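Local coordinates for probable host range protein 2-3 (Myxoma virus, PDB 5CZ3) that probably supports multiplication of the virus in different cell types, as a member of the C7 family of poxvirus host-range proteins, at residues V77-V80 against S86-Y89. Residues are numbered along the deposited sequence; the frame is centred on the assembly and turned at random.
Sequences VPLV and SLIY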
ATOM      1  N   VAL A  77     -11.510  -2.604   2.714  1.00 46.27           N
ATOM      2  CA  VAL A  77     -10.756  -1.907   1.680  1.00 43.93           C
ATOM      3  C   VAL A  77     -11.548  -1.894   0.379  1.00 43.64           C
ATOM      4  O   VAL A  77     -11.406  -2.794  -0.450  1.00 44.57           O
ATOM      5  CB  VAL A  77      -9.383  -2.560   1.438  1.00 43.09           C
ATOM      6  CG1 VAL A  77      -8.561  -1.729   0.462  1.00 41.04           C
ATOM      7  CG2 VAL A  77      -8.642  -2.727   2.751  1.00 44.19           C
ATOM      8  N   PRO A  78     -12.398  -0.872   0.201  1.00 43.26           N
ATOM      9  CA  PRO A  78     -13.276  -0.767  -0.966  1.00 43.96           C
ATOM     10  C   PRO A  78     -12.514  -0.639  -2.279  1.00 44.10           C
ATOM     11  O   PRO A  78     -11.631   0.211  -2.400  1.00 43.03           O
ATOM     12  CB  PRO A  78     -14.078   0.511  -0.689  1.00 44.10           C
ATOM     13  CG  PRO A  78     -13.973   0.724   0.778  1.00 43.66           C
ATOM     14  CD  PRO A  78     -12.617   0.229   1.153  1.00 42.33           C
ATOM     15  N   LEU A  79     -12.849  -1.486  -3.244  1.00 46.09           N
ATOM     16  CA  LEU A  79     -12.363  -1.327  -4.607  1.00 47.61           C
ATOM     17  C   LEU A  79     -13.297  -0.361  -5.323  1.00 50.68           C
ATOM     18  O   LEU A  79     -14.279  -0.775  -5.931  1.00 54.53           O
ATOM     19  CB  LEU A  79     -12.300  -2.677  -5.326  1.00 48.61           C
ATOM     20  CG  LEU A  79     -12.060  -2.693  -6.837  1.00 49.83           C
ATOM     21  CD1 LEU A  79     -10.724  -2.063  -7.180  1.00 48.83           C
ATOM     22  CD2 LEU A  79     -12.144  -4.115  -7.370  1.00 52.13           C
ATOM     23  N   VAL A  80     -12.992   0.930  -5.246  1.00 48.97           N
ATOM     24  CA  VAL A  80     -13.941   1.961  -5.656  1.00 50.15           C
ATOM     25  C   VAL A  80     -13.939   2.284  -7.152  1.00 52.36           C
ATOM     26  O   VAL A  80     -14.895   2.871  -7.654  1.00 54.41           O
ATOM     27  CB  VAL A  80     -13.694   3.271  -4.884  1.00 48.82           C
ATOM     28  CG1 VAL A  80     -13.857   3.040  -3.392  1.00 47.69           C
ATOM     29  CG2 VAL A  80     -12.311   3.820  -5.194  1.00 47.74           C
ATOM     30  N   SER A  86      -5.945  -1.069 -14.279  1.00 64.17           N
ATOM     31  CA  SER A  86      -5.729  -0.747 -12.873  1.00 59.03           C
ATOM     32  C   SER A  86      -6.949  -0.998 -11.996  1.00 55.93           C
ATOM     33  O   SER A  86      -8.086  -0.767 -12.406  1.00 57.91           O
ATOM     34  CB  SER A  86      -5.300   0.715 -12.730  1.00 58.79           C
ATOM     35  OG  SER A  86      -4.077   0.953 -13.403  1.00 60.84           O
ATOM     36  N   LEU A  87      -6.691  -1.476 -10.784  1.00 51.47           N
ATOM     37  CA  LEU A  87      -7.703  -1.563  -9.741  1.00 48.26           C
ATOM     38  C   LEU A  87      -7.417  -0.474  -8.713  1.00 46.29           C
ATOM     39  O   LEU A  87      -6.294  -0.356  -8.224  1.00 44.98           O
ATOM     40  CB  LEU A  87      -7.701  -2.944  -9.081  1.00 45.88           C
ATOM     41  CG  LEU A  87      -7.904  -4.163  -9.987  1.00 47.23           C
ATOM     42  CD1 LEU A  87      -7.651  -5.451  -9.219  1.00 45.88           C
ATOM     43  CD2 LEU A  87      -9.303  -4.159 -10.582  1.00 47.99           C
ATOM     44  N   ILE A  88      -8.428   0.325  -8.390  1.00 46.50           N
ATOM     45  CA  ILE A  88      -8.224   1.476  -7.519  1.00 45.46           C
ATOM     46  C   ILE A  88      -8.962   1.336  -6.192  1.00 45.53           C
ATOM     47  O   ILE A  88     -10.188   1.426  -6.137  1.00 47.05           O
ATOM     48  CB  ILE A  88      -8.666   2.776  -8.214  1.00 46.26           C
ATOM     49  CG1 ILE A  88      -7.879   2.968  -9.511  1.00 47.06           C
ATOM     50  CG2 ILE A  88      -8.471   3.966  -7.291  1.00 45.63           C
ATOM     51  CD1 ILE A  88      -8.411   4.069 -10.396  1.00 49.63           C
ATOM     52  N   TYR A  89      -8.201   1.112  -5.125  1.00 44.30           N
ATOM     53  CA  TYR A  89      -8.762   1.011  -3.783  1.00 43.27           C
ATOM     54  C   TYR A  89      -8.663   2.342  -3.043  1.00 40.92           C
ATOM     55  O   TYR A  89      -7.727   3.115  -3.255  1.00 40.14           O
ATOM     56  CB  TYR A  89      -8.046  -0.075  -2.975  1.00 44.50           C
ATOM     57  CG  TYR A  89      -8.218  -1.487  -3.492  1.00 47.57           C
ATOM     58  CD1 TYR A  89      -7.390  -1.991  -4.487  1.00 49.02           C
ATOM     59  CD2 TYR A  89      -9.193  -2.325  -2.966  1.00 48.95           C
ATOM     60  CE1 TYR A  89      -7.537  -3.285  -4.951  1.00 50.43           C
ATOM     61  CE2 TYR A  89      -9.347  -3.621  -3.423  1.00 50.36           C
ATOM     62  CZ  TYR A  89      -8.517  -4.094  -4.417  1.00 51.45           C
ATOM     63  OH  TYR A  89      -8.670  -5.383  -4.873  1.00 54.72           O
TER
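Val80 N donates to Ile88 O over 3.0 Å, but the angle of 126° at the hydrogen marks this bond between the two backbones as weak. The same carbonyl oxygen also meets a methyl group, Val80 CG2, at 3.3 Å. Two residues before Val80, Pro78 O receives a CA-H...O contact from Tyr89 CA at 3.3 Å, and Pro78 and Lys90 share a further backbone hydrogen bond.

The side-chain packing centres on the Tyr89 ring, which is approached from two directions. Over one face sits Leu79 CD1, 4.1 Å from the ring centroid and 11° off the normal, a CH-pi contact placed almost squarely over the middle. Leu79 runs out there with CG anti to its own nitrogen (chi1 169°), and the same methyl reaches Leu87 CB at 3.7 Å, bridging two residues of the partner strand. At the ring's edge lies Val77 O, in plane and 3.4 Å from Tyr89 CD2, while Val77 CG1 packs on that same carbon at 3.5 Å, the two side chains crossing at about a right angle.

Leu51, on strand 45-54, and Ile66 also touch Tyr89. The geometry is that of a beta hairpin in which 79-82, an edge strand of its sheet within the chain, pairs antiparallel with 87-95, in the beta-sandwich of this C7-family protein.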